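Local structure of glycoside Hydrolase Family 43_12 (Metagenome, 7JVH) at residues 278-291 with 346-358. The protein probably hydrolyses glycosidic bonds in plant cell-wall hemicellulose, such as those of xylosides or arabinosides, as a family 43 glycoside hydrolase. Residues are numbered along the deposited sequence; the frame is centred on the assembly and turned at random.
Sequences EPWNNNPILTQRHF and TWPVFENGLVPLS
Trp280 and Trp347 stack face to face: the centroids of their five-membered rings lie 3.3 Å apart and the planes differ by only 6°. The indoles run in opposite directions, each six-membered ring lying over the other residue's CB; Trp280 CB stands 3.3 Å from the centroid of the Trp347 six-membered ring. With CG anti to the backbone N (chi1 -171°), Trp280 is laid between Trp347 on one face and Asn282 CB on the other, while Val349 CG2 meets its edge. Thr346 CG2 rests on the opposite face of Trp347, toward its rim, and Glu278 O sits at the edge.

Two other rings take aliphatic groups. Leu286 CD2 lies over a face of Phe350, with Ile285 CD1 at the edge in plane; Pro356 CG lies over a face of Phe291, 3.8 Å from the ring centroid, with the Gln288 amide carbon CD at the edge.

Three bonds grip the amide of Gln288, bent at chi2 (-66°): NE2 donates to Thr287 O and to Val355 O (3.0 Å), which lies near the Gln288 amide plane while NE2 stands above the Val355 carbonyl plane; OE1 accepts from Leu357 N at 3.0 Å, the donor above the carbonyl plane. Thr287 N donates to Gly353 O (3.0 Å), and a water joins Ile285 O to Phe350 N.

Thr287 OG1, hydrogen-bonded to His263 O, also accepts from Arg289 N, forming an ST turn. Ile285 and Leu286 opposite Glu265 make a classic beta bulge. The contact joins the loop after outermost strand 278-279 of one four-stranded blade to outermost strand 349-350 and its following loop in the next, within the five-bladed beta-propeller characteristic of family 43.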
loop_
_atom_site.group_PDB
_atom_site.type_symbol
_atom_site.label_atom_id
_atom_site.label_comp_id
_atom_site.label_asym_id
_atom_site.label_seq_id
_atom_site.Cartn_x
_atom_site.Cartn_y
_atom_site.Cartn_z
ATOM N N GLU A 278 5.972 -23.588 20.297
ATOM C CA GLU A 278 4.987 -23.354 21.351
ATOM C C GLU A 278 4.691 -21.866 21.484
ATOM O O GLU A 278 5.606 -21.045 21.436
ATOM C CB GLU A 278 5.486 -23.877 22.704
ATOM C CG GLU A 278 5.885 -25.349 22.715
ATOM C CD GLU A 278 4.728 -26.303 22.454
ATOM O OE1 GLU A 278 3.573 -25.856 22.316
ATOM O OE2 GLU A 278 4.970 -27.523 22.366
ATOM N N PRO A 279 3.405 -21.480 21.667
ATOM C CA PRO A 279 3.053 -20.071 21.873
ATOM C C PRO A 279 3.401 -19.591 23.288
ATOM O O PRO A 279 3.184 -20.314 24.265
ATOM C CB PRO A 279 1.536 -20.062 21.690
ATOM C CG PRO A 279 1.096 -21.466 22.023
ATOM C CD PRO A 279 2.245 -22.385 21.716
ATOM N N TRP A 280 3.940 -18.372 23.390
ATOM C CA TRP A 280 4.062 -17.691 24.671
ATOM C C TRP A 280 2.673 -17.660 25.294
ATOM O O TRP A 280 1.707 -17.273 24.633
ATOM C CB TRP A 280 4.574 -16.265 24.476
ATOM C CG TRP A 280 4.950 -15.538 25.749
ATOM C CD1 TRP A 280 5.154 -16.078 26.992
ATOM C CD2 TRP A 280 5.222 -14.139 25.877
ATOM N NE1 TRP A 280 5.509 -15.099 27.889
ATOM C CE2 TRP A 280 5.566 -13.900 27.226
ATOM C CE3 TRP A 280 5.212 -13.066 24.983
ATOM C CZ2 TRP A 280 5.890 -12.627 27.695
ATOM C CZ3 TRP A 280 5.537 -11.819 25.451
ATOM C CH2 TRP A 280 5.869 -11.605 26.795
ATOM N N ASN A 281 2.567 -18.084 26.556
ATOM C CA ASN A 281 1.319 -17.970 27.285
ATOM C C ASN A 281 0.714 -16.572 27.107
ATOM O O ASN A 281 -0.505 -16.429 27.006
ATOM C CB ASN A 281 1.513 -18.267 28.748
ATOM C CG ASN A 281 0.249 -18.033 29.554
ATOM O OD1 ASN A 281 -0.809 -18.552 29.208
ATOM N ND2 ASN A 281 0.345 -17.226 30.628
ATOM N N ASN A 282 1.583 -15.544 27.094
ATOM C CA ASN A 282 1.194 -14.166 26.807
ATOM C C ASN A 282 1.030 -14.003 25.317
ATOM O O ASN A 282 2.011 -13.879 24.576
ATOM C CB ASN A 282 2.248 -13.183 27.314
ATOM C CG ASN A 282 1.861 -11.727 27.094
ATOM O OD1 ASN A 282 1.208 -11.126 27.938
ATOM N ND2 ASN A 282 2.295 -11.156 25.985
ATOM N N ASN A 283 -0.226 -14.024 24.868
ATOM C CA ASN A 283 -0.541 -13.784 23.469
ATOM C C ASN A 283 -1.969 -13.265 23.381
ATOM O O ASN A 283 -2.811 -13.648 24.191
ATOM C CB ASN A 283 -0.353 -15.074 22.646
ATOM C CG ASN A 283 0.978 -15.117 21.916
ATOM O OD1 ASN A 283 1.334 -14.171 21.212
ATOM N ND2 ASN A 283 1.724 -16.205 22.089
ATOM N N PRO A 284 -2.291 -12.345 22.447
ATOM C CA PRO A 284 -1.310 -11.782 21.515
ATOM C C PRO A 284 -0.355 -10.727 22.141
ATOM O O PRO A 284 -0.529 -10.355 23.304
ATOM C CB PRO A 284 -2.196 -11.098 20.479
ATOM C CG PRO A 284 -3.413 -10.699 21.250
ATOM C CD PRO A 284 -3.634 -11.779 22.279
ATOM N N ILE A 285 0.647 -10.295 21.360
ATOM C CA ILE A 285 1.608 -9.276 21.761
ATOM C C ILE A 285 1.389 -7.912 21.075
ATOM O O ILE A 285 2.097 -6.940 21.381
ATOM C CB ILE A 285 3.060 -9.706 21.521
ATOM C CG1 ILE A 285 3.279 -10.165 20.073
ATOM C CG2 ILE A 285 3.457 -10.796 22.519
ATOM C CD1 ILE A 285 4.727 -10.328 19.675
ATOM N N LEU A 286 0.392 -7.860 20.184
ATOM C CA LEU A 286 0.054 -6.625 19.430
ATOM C C LEU A 286 -1.379 -6.657 18.897
ATOM O O LEU A 286 -1.617 -7.385 17.970
ATOM C CB LEU A 286 1.009 -6.494 18.251
ATOM C CG LEU A 286 0.716 -5.301 17.354
ATOM C CD1 LEU A 286 1.150 -4.027 18.030
ATOM C CD2 LEU A 286 1.422 -5.435 16.029
ATOM N N THR A 287 -2.283 -5.855 19.451
ATOM C CA THR A 287 -3.646 -5.771 18.920
ATOM C C THR A 287 -4.351 -4.511 19.410
ATOM O O THR A 287 -3.953 -3.925 20.396
ATOM C CB THR A 287 -4.503 -6.988 19.329
ATOM O OG1 THR A 287 -5.769 -6.927 18.664
ATOM C CG2 THR A 287 -4.726 -7.037 20.843
ATOM N N GLN A 288 -5.403 -4.122 18.690
ATOM C CA GLN A 288 -6.343 -3.096 19.116
ATOM C C GLN A 288 -7.776 -3.615 19.199
ATOM O O GLN A 288 -8.692 -2.838 19.468
ATOM C CB GLN A 288 -6.294 -1.926 18.145
ATOM C CG GLN A 288 -4.971 -1.175 18.118
ATOM C CD GLN A 288 -4.675 -0.455 19.425
ATOM O OE1 GLN A 288 -5.169 0.657 19.688
ATOM N NE2 GLN A 288 -3.892 -1.107 20.270
ATOM N N ARG A 289 -7.958 -4.934 19.007
ATOM C CA ARG A 289 -9.269 -5.509 18.726
ATOM C C ARG A 289 -10.294 -5.424 19.851
ATOM O O ARG A 289 -11.497 -5.397 19.595
ATOM C CB ARG A 289 -9.115 -6.951 18.242
ATOM C CG ARG A 289 -8.703 -7.961 19.306
ATOM C CD ARG A 289 -8.252 -9.208 18.555
ATOM N NE ARG A 289 -7.740 -10.220 19.449
ATOM C CZ ARG A 289 -7.100 -11.323 19.066
ATOM N NH1 ARG A 289 -6.916 -11.577 17.772
ATOM N NH2 ARG A 289 -6.650 -12.186 19.991
ATOM N N HIS A 290 -9.818 -5.334 21.096
ATOM C CA HIS A 290 -10.687 -5.215 22.267
ATOM C C HIS A 290 -11.170 -3.791 22.608
ATOM O O HIS A 290 -11.669 -3.562 23.696
ATOM C CB HIS A 290 -9.982 -5.847 23.470
ATOM C CG HIS A 290 -9.560 -7.265 23.238
ATOM N ND1 HIS A 290 -10.466 -8.295 23.116
ATOM C CD2 HIS A 290 -8.334 -7.824 23.109
ATOM C CE1 HIS A 290 -9.820 -9.427 22.904
ATOM N NE2 HIS A 290 -8.524 -9.172 22.899
ATOM N N PHE A 291 -11.036 -2.853 21.660
ATOM C CA PHE A 291 -11.501 -1.463 21.802
ATOM C C PHE A 291 -12.611 -1.160 20.779
ATOM O O PHE A 291 -12.503 -1.526 19.624
ATOM C CB PHE A 291 -10.326 -0.481 21.591
ATOM C CG PHE A 291 -9.074 -0.837 22.359
ATOM C CD1 PHE A 291 -9.149 -1.302 23.665
ATOM C CD2 PHE A 291 -7.829 -0.695 21.784
ATOM C CE1 PHE A 291 -8.003 -1.669 24.364
ATOM C CE2 PHE A 291 -6.675 -1.034 22.481
ATOM C CZ PHE A 291 -6.750 -1.525 23.774
ATOM N N THR A 346 13.239 -13.457 27.080
ATOM C CA THR A 346 12.876 -14.568 26.188
ATOM C C THR A 346 12.032 -14.118 24.983
ATOM O O THR A 346 12.316 -14.513 23.860
ATOM C CB THR A 346 12.099 -15.653 26.966
ATOM O OG1 THR A 346 12.878 -16.085 28.092
ATOM C CG2 THR A 346 11.776 -16.844 26.076
ATOM N N TRP A 347 11.013 -13.284 25.235
ATOM C CA TRP A 347 10.017 -12.905 24.232
ATOM C C TRP A 347 9.968 -11.422 23.874
ATOM O O TRP A 347 10.181 -10.561 24.726
ATOM C CB TRP A 347 8.624 -13.265 24.728
ATOM C CG TRP A 347 8.428 -14.681 25.166
ATOM C CD1 TRP A 347 8.480 -15.152 26.429
ATOM C CD2 TRP A 347 8.076 -15.789 24.326
ATOM N NE1 TRP A 347 8.200 -16.500 26.438
ATOM C CE2 TRP A 347 7.948 -16.914 25.158
ATOM C CE3 TRP A 347 7.860 -15.934 22.948
ATOM C CZ2 TRP A 347 7.626 -18.175 24.666
ATOM C CZ3 TRP A 347 7.533 -17.195 22.456
ATOM C CH2 TRP A 347 7.423 -18.296 23.314
ATOM N N PRO A 348 9.619 -11.080 22.614
ATOM C CA PRO A 348 9.466 -9.682 22.202
ATOM C C PRO A 348 8.171 -9.064 22.704
ATOM O O PRO A 348 7.110 -9.672 22.573
ATOM C CB PRO A 348 9.421 -9.788 20.675
ATOM C CG PRO A 348 8.836 -11.126 20.413
ATOM C CD PRO A 348 9.351 -12.026 21.515
ATOM N N VAL A 349 8.275 -7.855 23.267
ATOM C CA VAL A 349 7.149 -7.068 23.740
ATOM C C VAL A 349 7.099 -5.831 22.860
ATOM O O VAL A 349 8.089 -5.117 22.742
ATOM C CB VAL A 349 7.369 -6.601 25.191
ATOM C CG1 VAL A 349 6.348 -5.540 25.600
ATOM C CG2 VAL A 349 7.352 -7.785 26.149
ATOM N N PHE A 350 5.909 -5.560 22.321
ATOM C CA PHE A 350 5.635 -4.331 21.537
ATOM C C PHE A 350 5.300 -3.266 22.571
ATOM O O PHE A 350 4.282 -3.422 23.219
ATOM C CB PHE A 350 4.439 -4.552 20.606
ATOM C CG PHE A 350 4.790 -5.099 19.250
ATOM C CD1 PHE A 350 5.010 -6.447 19.065
ATOM C CD2 PHE A 350 4.921 -4.265 18.159
ATOM C CE1 PHE A 350 5.356 -6.945 17.826
ATOM C CE2 PHE A 350 5.270 -4.764 16.920
ATOM C CZ PHE A 350 5.484 -6.105 16.756
ATOM N N GLU A 351 6.155 -2.260 22.742
ATOM C CA GLU A 351 5.908 -1.236 23.787
ATOM C C GLU A 351 4.562 -0.548 23.532
ATOM O O GLU A 351 4.423 0.111 22.523
ATOM C CB GLU A 351 7.134 -0.337 23.943
ATOM C CG GLU A 351 8.240 -1.003 24.736
ATOM C CD GLU A 351 9.547 -0.251 24.871
ATOM O OE1 GLU A 351 9.617 0.888 24.431
ATOM O OE2 GLU A 351 10.483 -0.814 25.419
ATOM N N ASN A 352 3.614 -0.769 24.437
ATOM C CA ASN A 352 2.219 -0.265 24.392
ATOM C C ASN A 352 1.476 -0.845 23.185
ATOM O O ASN A 352 0.602 -0.175 22.682
ATOM C CB ASN A 352 2.120 1.258 24.435
ATOM C CG ASN A 352 2.997 1.893 25.482
ATOM O OD1 ASN A 352 2.700 1.826 26.658
ATOM N ND2 ASN A 352 4.058 2.538 25.053
ATOM N N GLY A 353 1.798 -2.065 22.768
ATOM C CA GLY A 353 1.131 -2.677 21.609
ATOM C C GLY A 353 -0.203 -3.265 21.998
ATOM O O GLY A 353 -0.879 -3.768 21.144
ATOM N N LEU A 354 -0.547 -3.194 23.269
ATOM C CA LEU A 354 -1.819 -3.711 23.776
ATOM C C LEU A 354 -2.701 -2.662 24.493
ATOM O O LEU A 354 -3.725 -3.006 25.083
ATOM C CB LEU A 354 -1.543 -4.900 24.727
ATOM C CG LEU A 354 -0.727 -6.053 24.119
ATOM C CD1 LEU A 354 -0.195 -7.006 25.169
ATOM C CD2 LEU A 354 -1.581 -6.821 23.111
ATOM N N VAL A 355 -2.297 -1.384 24.457
ATOM C CA VAL A 355 -3.160 -0.275 24.880
ATOM C C VAL A 355 -3.496 0.581 23.660
ATOM O O VAL A 355 -2.834 0.471 22.637
ATOM C CB VAL A 355 -2.515 0.548 26.038
ATOM C CG1 VAL A 355 -2.542 -0.261 27.315
ATOM C CG2 VAL A 355 -1.098 1.029 25.689
ATOM N N PRO A 356 -4.554 1.415 23.688
ATOM C CA PRO A 356 -4.909 2.233 22.516
ATOM C C PRO A 356 -3.739 3.066 21.995
ATOM O O PRO A 356 -3.094 3.769 22.774
ATOM C CB PRO A 356 -6.038 3.123 23.043
ATOM C CG PRO A 356 -6.666 2.300 24.123
ATOM C CD PRO A 356 -5.508 1.582 24.799
ATOM N N LEU A 357 -3.450 2.937 20.718
ATOM C CA LEU A 357 -2.304 3.645 20.127
ATOM C C LEU A 357 -2.526 5.156 20.108
ATOM O O LEU A 357 -3.668 5.600 20.023
ATOM C CB LEU A 357 -2.126 3.142 18.698
ATOM C CG LEU A 357 -1.674 1.698 18.550
ATOM C CD1 LEU A 357 -1.711 1.286 17.092
ATOM C CD2 LEU A 357 -0.280 1.516 19.107
ATOM N N SER A 358 -1.451 5.911 20.260
ATOM C CA SER A 358 -1.527 7.334 20.035
ATOM C C SER A 358 -0.656 7.665 18.843
ATOM O O SER A 358 0.287 6.942 18.508
ATOM C CB SER A 358 -1.135 8.140 21.271
ATOM O OG SER A 358 0.121 7.732 21.745
HETATM O O HOH W 1 3.615 -6.769 23.350
#